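Local coordinates for protein Cow rumen GH26 endo-mannanase (Metagenome, PDB 6UEH) that hydrolyses internal beta-1,4-linked mannose bonds of mannans such as galactomannan, as a family GH26 endo-mannanase with a CBM6-like accessory domain, at residues 134-139 and 410-415; 239-244 and 282-287; 406-411 and 441-446. All coordinates share one frame; numbering follows the deposited sequence.

The chain first builds the CBM6-like beta domain, whose last long strand, 123-132, runs into the loop 134-139. Contact 1 lays that loop against helix 408-417 and closes a loop of 270 residues that holds most of the TIM barrel. Nested inside it, contact 2 joins the segment that follows barrel strand 234-238 to helix 280-301, about 18 Å from contact 1 at the nearest atoms. Contact 3 opens on the helix that contact 1 uses, sharing Ile410 and Phe411, and closes a short loop through strand 423-429 and helix 435-441. With centres about 8 Å apart, contact 1 ties the interdomain loop to helix 408-417 and contact 3 ties the start of that helix to segment 441-446.

Contact 1: residues 134-139 and 410-415; sequences TFPDFS and IFYTLL
Phe138 and Phe411 reach toward each other tip to tip, with Phe138 CE1 4.0 Å from Phe411 CZ. Phe138 comes from the loop that leaves the beta domain, Phe411 from helix 408-417. The side chain of Leu415 crosses that of Phe138 at about a right angle, and its CD1 meets the ring edge at CE1, 3.7 Å away. Phe411 and Leu415, one turn apart, face the loop together; Leu415 CG, anti to the backbone N (chi1 -177°), carries the leucine branch on toward it. Tyr412 also crosses Phe138 at about a right angle and brings its OH to the edge of that ring, 4.0 Å from CZ. The same hydroxyl lies 3.7 Å from Phe135 CD1 and makes a weak hydrogen bond to His442 O. Pro136 suits the place between them: its rigid ring sets CD 3.9 Å from Tyr412 CE1, at the tyrosine edge, while CG approaches Leu415 CD1. One face of the tyrosine is backed by Phe411 CD2, its neighbour on the helix. An alanine in place of Phe138 would probably open a gap beside Phe411 and Leu415 and leave the leucine methyl without its aromatic neighbour. Phe138 meets Tyr165 edge-to-face and Phe135 stacks on the ring of His442. Phe411, Leu414 and Leu415 rest on Ile424 of barrel strand 423-429, and Leu414 also touches Tyr385 of strand 382-387.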
loop_
_atom_site.group_PDB
_atom_site.type_symbol
_atom_site.label_atom_id
_atom_site.label_comp_id
_atom_site.label_asym_id
_atom_site.label_seq_id
_atom_site.Cartn_x
_atom_site.Cartn_y
_atom_site.Cartn_z
ATOM N N THR A 134 -13.620 -2.255 -16.103
ATOM C CA THR A 134 -14.437 -2.992 -15.152
ATOM C C THR A 134 -13.602 -3.202 -13.896
ATOM O O THR A 134 -12.433 -3.578 -13.976
ATOM C CB THR A 134 -14.910 -4.343 -15.715
ATOM O OG1 THR A 134 -13.779 -5.182 -15.968
ATOM C CG2 THR A 134 -15.677 -4.138 -17.012
ATOM N N PHE A 135 -14.196 -2.949 -12.739
ATOM C CA PHE A 135 -13.436 -2.940 -11.498
ATOM C C PHE A 135 -13.745 -4.159 -10.637
ATOM O O PHE A 135 -14.814 -4.757 -10.768
ATOM C CB PHE A 135 -13.718 -1.645 -10.730
ATOM C CG PHE A 135 -13.510 -0.406 -11.552
ATOM C CD1 PHE A 135 -12.239 0.111 -11.738
ATOM C CD2 PHE A 135 -14.583 0.232 -12.152
ATOM C CE1 PHE A 135 -12.041 1.246 -12.502
ATOM C CE2 PHE A 135 -14.393 1.366 -12.918
ATOM C CZ PHE A 135 -13.117 1.875 -13.091
ATOM N N PRO A 136 -12.795 -4.547 -9.770
ATOM C CA PRO A 136 -13.014 -5.647 -8.828
ATOM C C PRO A 136 -14.236 -5.412 -7.950
ATOM O O PRO A 136 -14.514 -4.272 -7.578
ATOM C CB PRO A 136 -11.735 -5.649 -7.988
ATOM C CG PRO A 136 -10.701 -5.068 -8.883
ATOM C CD PRO A 136 -11.416 -4.027 -9.695
ATOM N N ASP A 137 -14.965 -6.477 -7.640
ATOM C CA ASP A 137 -16.086 -6.382 -6.715
ATOM C C ASP A 137 -15.546 -6.330 -5.288
ATOM O O ASP A 137 -15.285 -7.367 -4.675
ATOM C CB ASP A 137 -17.043 -7.564 -6.889
ATOM C CG ASP A 137 -18.391 -7.331 -6.225
ATOM O OD1 ASP A 137 -18.468 -6.515 -5.281
ATOM O OD2 ASP A 137 -19.379 -7.967 -6.648
ATOM N N PHE A 138 -15.378 -5.117 -4.770
ATOM C CA PHE A 138 -14.812 -4.922 -3.439
ATOM C C PHE A 138 -15.764 -5.389 -2.343
ATOM O O PHE A 138 -15.329 -5.782 -1.261
ATOM C CB PHE A 138 -14.453 -3.449 -3.220
ATOM C CG PHE A 138 -13.444 -2.918 -4.199
ATOM C CD1 PHE A 138 -12.140 -3.386 -4.193
ATOM C CD2 PHE A 138 -13.795 -1.942 -5.118
ATOM C CE1 PHE A 138 -11.208 -2.896 -5.090
ATOM C CE2 PHE A 138 -12.866 -1.445 -6.016
ATOM C CZ PHE A 138 -11.572 -1.924 -6.002
ATOM N N SER A 139 -17.061 -5.348 -2.629
ATOM C CA SER A 139 -18.068 -5.729 -1.645
ATOM C C SER A 139 -18.091 -7.236 -1.413
ATOM O O SER A 139 -18.608 -7.706 -0.400
ATOM C CB SER A 139 -19.455 -5.252 -2.086
ATOM O OG SER A 139 -19.882 -5.945 -3.247
ATOM N N ILE A 410 -0.137 1.469 -7.890
ATOM C CA ILE A 410 0.338 0.827 -6.667
ATOM C C ILE A 410 -0.798 0.066 -5.993
ATOM O O ILE A 410 -0.616 -1.063 -5.530
ATOM C CB ILE A 410 0.932 1.847 -5.672
ATOM C CG1 ILE A 410 2.172 2.515 -6.269
ATOM C CG2 ILE A 410 1.277 1.172 -4.347
ATOM C CD1 ILE A 410 2.854 3.496 -5.329
ATOM N N PHE A 411 -1.975 0.682 -5.953
ATOM C CA PHE A 411 -3.132 0.043 -5.343
ATOM C C PHE A 411 -3.446 -1.293 -6.016
ATOM O O PHE A 411 -3.616 -2.309 -5.344
ATOM C CB PHE A 411 -4.357 0.956 -5.402
ATOM C CG PHE A 411 -5.608 0.313 -4.877
ATOM C CD1 PHE A 411 -5.838 0.230 -3.512
ATOM C CD2 PHE A 411 -6.548 -0.221 -5.745
ATOM C CE1 PHE A 411 -6.984 -0.372 -3.025
ATOM C CE2 PHE A 411 -7.697 -0.823 -5.264
ATOM C CZ PHE A 411 -7.915 -0.897 -3.903
ATOM N N TYR A 412 -3.507 -1.299 -7.342
ATOM C CA TYR A 412 -3.909 -2.509 -8.049
ATOM C C TYR A 412 -2.786 -3.542 -8.139
ATOM O O TYR A 412 -3.052 -4.735 -8.285
ATOM C CB TYR A 412 -4.445 -2.154 -9.436
ATOM C CG TYR A 412 -5.850 -1.608 -9.349
ATOM C CD1 TYR A 412 -6.925 -2.456 -9.127
ATOM C CD2 TYR A 412 -6.098 -0.245 -9.444
ATOM C CE1 TYR A 412 -8.212 -1.970 -9.021
ATOM C CE2 TYR A 412 -7.386 0.251 -9.342
ATOM C CZ TYR A 412 -8.439 -0.618 -9.130
ATOM O OH TYR A 412 -9.723 -0.136 -9.025
ATOM N N THR A 413 -1.541 -3.093 -8.031
ATOM C CA THR A 413 -0.420 -4.022 -7.926
ATOM C C THR A 413 -0.525 -4.804 -6.616
ATOM O O THR A 413 -0.399 -6.033 -6.597
ATOM C CB THR A 413 0.937 -3.293 -7.991
ATOM O OG1 THR A 413 1.095 -2.694 -9.281
ATOM C CG2 THR A 413 2.088 -4.263 -7.747
ATOM N N LEU A 414 -0.772 -4.083 -5.526
ATOM C CA LEU A 414 -0.963 -4.703 -4.220
ATOM C C LEU A 414 -2.209 -5.582 -4.200
ATOM O O LEU A 414 -2.217 -6.640 -3.575
ATOM C CB LEU A 414 -1.053 -3.632 -3.128
ATOM C CG LEU A 414 0.228 -2.837 -2.868
ATOM C CD1 LEU A 414 -0.005 -1.737 -1.845
ATOM C CD2 LEU A 414 1.338 -3.765 -2.410
ATOM N N LEU A 415 -3.262 -5.145 -4.888
ATOM C CA LEU A 415 -4.510 -5.904 -4.935
ATOM C C LEU A 415 -4.298 -7.256 -5.594
ATOM O O LEU A 415 -4.758 -8.283 -5.098
ATOM C CB LEU A 415 -5.595 -5.112 -5.673
ATOM C CG LEU A 415 -6.993 -5.737 -5.763
ATOM C CD1 LEU A 415 -8.058 -4.662 -5.655
ATOM C CD2 LEU A 415 -7.163 -6.519 -7.061
#

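Contact 2: residues 239-244 and 282-287; sequences WHINVP and NDYWNE. With ACT (acetate ion), chain D.
Tyr284 donates its hydroxyl proton to Asn242 O, the one hydrogen bond between residues 239-244 and 282-287, with OH and O 2.6 Å apart. In this TIM barrel the segment continues from the end of strand 234-238 and packs on helix 280-301. The donor sits 26° out of the carbonyl plane, and the bond satisfies both the buried hydroxyl and the backbone carbonyl of Asn242. Around the tyrosine ring Val243 CG1 comes to 4.0 Å from Tyr284 CE2, Pro244 CD lies over one face, and Ile241 CD1 meets the hydroxyl tip to tip. Tyrosine suits this site, being long enough to span from helix to loop and able to satisfy a backbone oxygen.

Alongside, Trp239 and Trp285 bring together the rims of their six-membered rings, with Trp239 CZ3 3.5 Å from Trp285 CH2. Their planes are 25° apart but slid, so there is little overlap. The far rim of the Trp285 indole also reaches Ile241, whose CG2 lies at its edge.

In the next shell Trp328 meets Trp285 edge-to-face and gives its NE1 proton to Ile241 O, while Trp239 packs on Ala288, Ile289 and Leu292 farther along the helix. His240, the centre of an inverse gamma turn, points elsewhere, and Asp206 holds its ND1. An acetate, probably from the crystallisation liquor, is hydrogen-bonded to His312 NE2 and also takes a bond on its O from His240 NE2, at 2.6 Å and 161°.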
loop_
_atom_site.group_PDB
_atom_site.type_symbol
_atom_site.label_atom_id
_atom_site.label_comp_id
_atom_site.label_asym_id
_atom_site.label_seq_id
_atom_site.Cartn_x
_atom_site.Cartn_y
_atom_site.Cartn_z
ATOM N N TRP A 239 4.371 -0.350 16.078
ATOM C CA TRP A 239 5.190 -0.796 17.200
ATOM C C TRP A 239 6.674 -0.606 16.890
ATOM O O TRP A 239 7.354 -1.549 16.494
ATOM C CB TRP A 239 4.886 -2.267 17.513
ATOM C CG TRP A 239 5.562 -2.826 18.731
ATOM C CD1 TRP A 239 5.870 -2.162 19.886
ATOM C CD2 TRP A 239 6.014 -4.174 18.913
ATOM N NE1 TRP A 239 6.484 -3.016 20.774
ATOM C CE2 TRP A 239 6.585 -4.256 20.199
ATOM C CE3 TRP A 239 5.992 -5.321 18.110
ATOM C CZ2 TRP A 239 7.131 -5.439 20.701
ATOM C CZ3 TRP A 239 6.531 -6.495 18.611
ATOM C CH2 TRP A 239 7.093 -6.544 19.894
ATOM N N HIS A 240 7.166 0.619 17.062
ATOM C CA HIS A 240 8.569 0.931 16.791
ATOM C C HIS A 240 9.495 0.386 17.877
ATOM O O HIS A 240 10.222 1.148 18.522
ATOM C CB HIS A 240 8.774 2.445 16.659
ATOM C CG HIS A 240 8.298 3.015 15.359
ATOM N ND1 HIS A 240 6.966 3.244 15.088
ATOM C CD2 HIS A 240 8.979 3.408 14.257
ATOM C CE1 HIS A 240 6.847 3.753 13.875
ATOM N NE2 HIS A 240 8.053 3.861 13.348
ATOM N N ILE A 241 9.479 -0.930 18.069
ATOM C CA ILE A 241 10.273 -1.548 19.123
ATOM C C ILE A 241 11.769 -1.487 18.798
ATOM O O ILE A 241 12.221 -1.980 17.761
ATOM C CB ILE A 241 9.834 -3.017 19.375
ATOM C CG1 ILE A 241 10.728 -3.677 20.430
ATOM C CG2 ILE A 241 9.803 -3.826 18.078
ATOM C CD1 ILE A 241 10.626 -3.040 21.805
ATOM N N ASN A 242 12.527 -0.853 19.688
ATOM C CA ASN A 242 13.966 -0.695 19.509
ATOM C C ASN A 242 14.767 -1.886 20.025
ATOM O O ASN A 242 14.287 -2.669 20.842
ATOM C CB ASN A 242 14.459 0.575 20.215
ATOM C CG ASN A 242 14.074 1.848 19.483
ATOM O OD1 ASN A 242 12.975 1.965 18.939
ATOM N ND2 ASN A 242 14.989 2.811 19.464
ATOM N N VAL A 243 15.997 -2.009 19.537
ATOM C CA VAL A 243 16.962 -2.948 20.094
ATOM C C VAL A 243 18.186 -2.151 20.533
ATOM O O VAL A 243 18.395 -1.035 20.055
ATOM C CB VAL A 243 17.372 -4.037 19.076
ATOM C CG1 VAL A 243 16.161 -4.862 18.654
ATOM C CG2 VAL A 243 18.057 -3.411 17.866
ATOM N N PRO A 244 18.990 -2.702 21.458
ATOM C CA PRO A 244 20.234 -2.005 21.803
ATOM C C PRO A 244 21.177 -1.929 20.608
ATOM O O PRO A 244 21.310 -2.914 19.883
ATOM C CB PRO A 244 20.832 -2.874 22.917
ATOM C CG PRO A 244 19.675 -3.636 23.472
ATOM C CD PRO A 244 18.765 -3.883 22.308
ATOM N N ASN A 282 16.578 -13.747 21.121
ATOM C CA ASN A 282 15.266 -14.331 21.365
ATOM C C ASN A 282 14.718 -13.954 22.736
ATOM O O ASN A 282 13.525 -13.688 22.884
ATOM C CB ASN A 282 15.332 -15.853 21.228
ATOM C CG ASN A 282 13.991 -16.518 21.456
ATOM O OD1 ASN A 282 13.798 -17.228 22.442
ATOM N ND2 ASN A 282 13.053 -16.289 20.542
ATOM N N ASP A 283 15.596 -13.933 23.737
ATOM C CA ASP A 283 15.199 -13.561 25.089
ATOM C C ASP A 283 14.728 -12.109 25.147
ATOM O O ASP A 283 13.725 -11.805 25.796
ATOM C CB ASP A 283 16.351 -13.779 26.073
ATOM C CG ASP A 283 16.576 -15.245 26.400
ATOM O OD1 ASP A 283 15.664 -16.066 26.156
ATOM O OD2 ASP A 283 17.664 -15.573 26.915
ATOM N N TYR A 284 15.448 -11.215 24.471
ATOM C CA TYR A 284 15.034 -9.814 24.429
ATOM C C TYR A 284 13.716 -9.658 23.684
ATOM O O TYR A 284 12.800 -8.986 24.161
ATOM C CB TYR A 284 16.088 -8.919 23.771
ATOM C CG TYR A 284 15.570 -7.508 23.606
ATOM C CD1 TYR A 284 15.476 -6.656 24.700
ATOM C CD2 TYR A 284 15.131 -7.043 22.372
ATOM C CE1 TYR A 284 14.981 -5.376 24.568
ATOM C CE2 TYR A 284 14.632 -5.759 22.230
ATOM C CZ TYR A 284 14.560 -4.931 23.331
ATOM O OH TYR A 284 14.063 -3.653 23.200
ATOM N N TRP A 285 13.644 -10.271 22.504
ATOM C CA TRP A 285 12.457 -10.231 21.656
ATOM C C TRP A 285 11.230 -10.698 22.439
ATOM O O TRP A 285 10.170 -10.074 22.380
ATOM C CB TRP A 285 12.698 -11.090 20.402
ATOM C CG TRP A 285 11.592 -11.151 19.370
ATOM C CD1 TRP A 285 11.107 -12.278 18.770
ATOM C CD2 TRP A 285 10.870 -10.051 18.790
ATOM N NE1 TRP A 285 10.124 -11.955 17.867
ATOM C CE2 TRP A 285 9.958 -10.595 17.860
ATOM C CE3 TRP A 285 10.900 -8.664 18.971
ATOM C CZ2 TRP A 285 9.083 -9.802 17.119
ATOM C CZ3 TRP A 285 10.031 -7.878 18.233
ATOM C CH2 TRP A 285 9.133 -8.451 17.319
ATOM N N ASN A 286 11.390 -11.774 23.203
ATOM C CA ASN A 286 10.300 -12.289 24.026
ATOM C C ASN A 286 9.882 -11.324 25.132
ATOM O O ASN A 286 8.695 -11.203 25.434
ATOM C CB ASN A 286 10.680 -13.641 24.629
ATOM C CG ASN A 286 10.575 -14.772 23.624
ATOM O OD1 ASN A 286 9.810 -14.691 22.662
ATOM N ND2 ASN A 286 11.343 -15.833 23.841
ATOM N N GLU A 287 10.853 -10.643 25.737
ATOM C CA GLU A 287 10.550 -9.648 26.764
ATOM C C GLU A 287 9.770 -8.478 26.177
ATOM O O GLU A 287 8.827 -7.981 26.791
ATOM C CB GLU A 287 11.830 -9.133 27.427
ATOM C CG GLU A 287 12.498 -10.117 28.367
ATOM C CD GLU A 287 13.595 -9.466 29.190
ATOM O OE1 GLU A 287 13.614 -8.219 29.268
ATOM O OE2 GLU A 287 14.435 -10.196 29.757
HETATM C C ACT D . 7.512 5.490 10.582
HETATM O O ACT D . 8.585 5.276 11.189
HETATM O OXT ACT D . 6.672 4.563 10.612
HETATM C CH3 ACT D . 7.250 6.782 9.869
#

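Contact 3: residues 406-411 and 441-446; sequences AETPIF and EHAAWL
Thr408 OG1 gives its proton to Glu441 OE1 at 2.6 Å, joining the first turn of helix 408-417 to the end of helix 435-441. The oxygen is met on its anti side, 22° out of the carboxylate plane. OE1 also takes a bond from a water that accepts from Thr408 N, and a second water links OE2 to Ala406 N. Since Arg106, in the beta domain, forms a salt bridge with OE2, both carboxylate oxygens are well supplied, which probably favours the charged form.

The other donor is Trp445 NE1, which reaches Ala406 O at 2.9 Å. This bond is nearly straight (164°) and close to the indole plane, satisfying an indole N-H and a buried carbonyl together. It holds the indole so that Phe411 CB lies over its six-membered ring, 4.0 Å from the centroid, in a CH-pi contact. The Phe411 ring makes a T-shaped (edge-to-face) stack, its edge toward the indole five-membered ring, and takes Ala444 N over one face. Small Ala443 and Ala444 let the chain approach closely.

His442 ends helix 435-441 in a Schellman motif and Glu407 takes the N-cap position of helix 408-417; from Glu441 the chain runs to Leu446, backbone-bonded to TIM-barrel strands 169-174 and 423-429.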
loop_
_atom_site.group_PDB
_atom_site.type_symbol
_atom_site.label_atom_id
_atom_site.label_comp_id
_atom_site.label_asym_id
_atom_site.label_seq_id
_atom_site.Cartn_x
_atom_site.Cartn_y
_atom_site.Cartn_z
ATOM N N ALA A 406 -3.172 9.684 -6.889
ATOM C CA ALA A 406 -3.894 8.595 -6.236
ATOM C C ALA A 406 -3.049 7.324 -6.154
ATOM O O ALA A 406 -3.396 6.390 -5.429
ATOM C CB ALA A 406 -5.199 8.314 -6.966
ATOM N N GLU A 407 -1.942 7.306 -6.895
ATOM C CA GLU A 407 -1.052 6.145 -6.991
ATOM C C GLU A 407 -1.837 4.866 -7.277
ATOM O O GLU A 407 -1.587 3.818 -6.686
ATOM C CB GLU A 407 -0.220 5.986 -5.713
ATOM C CG GLU A 407 0.721 7.156 -5.412
ATOM C CD GLU A 407 1.947 7.203 -6.322
ATOM O OE1 GLU A 407 2.050 6.379 -7.258
ATOM O OE2 GLU A 407 2.815 8.073 -6.097
ATOM N N THR A 408 -2.794 4.980 -8.191
ATOM C CA THR A 408 -3.669 3.875 -8.571
ATOM C C THR A 408 -2.925 2.600 -9.008
ATOM O O THR A 408 -3.325 1.505 -8.608
ATOM C CB THR A 408 -4.637 4.326 -9.691
ATOM O OG1 THR A 408 -5.317 5.513 -9.266
ATOM C CG2 THR A 408 -5.657 3.241 -10.005
ATOM N N PRO A 409 -1.848 2.724 -9.818
ATOM C CA PRO A 409 -1.096 1.503 -10.146
ATOM C C PRO A 409 -0.565 0.747 -8.924
ATOM O O PRO A 409 -0.546 -0.485 -8.938
ATOM C CB PRO A 409 0.067 2.028 -10.994
ATOM C CG PRO A 409 -0.466 3.253 -11.626
ATOM C CD PRO A 409 -1.351 3.882 -10.591
ATOM N N ILE A 410 -0.137 1.469 -7.890
ATOM C CA ILE A 410 0.338 0.827 -6.667
ATOM C C ILE A 410 -0.798 0.066 -5.993
ATOM O O ILE A 410 -0.616 -1.063 -5.530
ATOM C CB ILE A 410 0.932 1.847 -5.672
ATOM C CG1 ILE A 410 2.172 2.515 -6.269
ATOM C CG2 ILE A 410 1.277 1.172 -4.347
ATOM C CD1 ILE A 410 2.854 3.496 -5.329
ATOM N N PHE A 411 -1.975 0.682 -5.953
ATOM C CA PHE A 411 -3.132 0.043 -5.343
ATOM C C PHE A 411 -3.446 -1.293 -6.016
ATOM O O PHE A 411 -3.616 -2.309 -5.344
ATOM C CB PHE A 411 -4.357 0.956 -5.402
ATOM C CG PHE A 411 -5.608 0.313 -4.877
ATOM C CD1 PHE A 411 -5.838 0.230 -3.512
ATOM C CD2 PHE A 411 -6.548 -0.221 -5.745
ATOM C CE1 PHE A 411 -6.984 -0.372 -3.025
ATOM C CE2 PHE A 411 -7.697 -0.823 -5.264
ATOM C CZ PHE A 411 -7.915 -0.897 -3.903
ATOM N N GLU A 441 -10.314 7.575 -10.517
ATOM C CA GLU A 441 -9.427 6.476 -10.882
ATOM C C GLU A 441 -9.749 5.186 -10.132
ATOM O O GLU A 441 -9.112 4.157 -10.360
ATOM C CB GLU A 441 -7.971 6.878 -10.647
ATOM C CG GLU A 441 -7.548 8.093 -11.458
ATOM C CD GLU A 441 -6.074 8.418 -11.315
ATOM O OE1 GLU A 441 -5.297 7.525 -10.918
ATOM O OE2 GLU A 441 -5.693 9.572 -11.602
ATOM N N HIS A 442 -10.745 5.252 -9.252
ATOM C CA HIS A 442 -11.166 4.103 -8.450
ATOM C C HIS A 442 -10.011 3.523 -7.639
ATOM O O HIS A 442 -9.882 2.307 -7.506
ATOM C CB HIS A 442 -11.782 3.018 -9.339
ATOM C CG HIS A 442 -13.074 3.422 -9.973
ATOM N ND1 HIS A 442 -14.268 2.791 -9.697
ATOM C CD2 HIS A 442 -13.364 4.400 -10.864
ATOM C CE1 HIS A 442 -15.235 3.357 -10.394
ATOM N NE2 HIS A 442 -14.713 4.336 -11.112
ATOM N N ALA A 443 -9.168 4.404 -7.111
ATOM C CA ALA A 443 -8.110 3.998 -6.198
ATOM C C ALA A 443 -8.728 3.766 -4.824
ATOM O O ALA A 443 -8.806 4.680 -4.004
ATOM C CB ALA A 443 -7.016 5.054 -6.135
ATOM N N ALA A 444 -9.168 2.533 -4.588
ATOM C CA ALA A 444 -10.055 2.228 -3.469
ATOM C C ALA A 444 -9.336 1.971 -2.146
ATOM O O ALA A 444 -9.756 1.098 -1.381
ATOM C CB ALA A 444 -10.927 1.025 -3.819
ATOM N N TRP A 445 -8.272 2.728 -1.875
ATOM C CA TRP A 445 -7.595 2.673 -0.578
ATOM C C TRP A 445 -8.620 2.732 0.549
ATOM O O TRP A 445 -9.471 3.623 0.564
ATOM C CB TRP A 445 -6.602 3.828 -0.416
ATOM C CG TRP A 445 -5.562 3.951 -1.494
ATOM C CD1 TRP A 445 -5.570 4.825 -2.541
ATOM C CD2 TRP A 445 -4.348 3.197 -1.611
ATOM N NE1 TRP A 445 -4.441 4.656 -3.309
ATOM C CE2 TRP A 445 -3.674 3.662 -2.758
ATOM C CE3 TRP A 445 -3.768 2.170 -0.859
ATOM C CZ2 TRP A 445 -2.452 3.135 -3.173
ATOM C CZ3 TRP A 445 -2.553 1.649 -1.270
ATOM C CH2 TRP A 445 -1.909 2.132 -2.417
ATOM N N LEU A 446 -8.545 1.784 1.478
ATOM C CA LEU A 446 -9.525 1.688 2.563
ATOM C C LEU A 446 -9.517 2.915 3.468
ATOM O O LEU A 446 -10.574 3.419 3.848
ATOM C CB LEU A 446 -9.273 0.435 3.405
ATOM C CG LEU A 446 -10.117 0.304 4.675
ATOM C CD1 LEU A 446 -11.608 0.272 4.341
ATOM C CD2 LEU A 446 -9.711 -0.931 5.466
HETATM O O HOH W 1 -3.940 10.542 -9.537
HETATM O O HOH W 2 -2.740 7.357 -10.143
#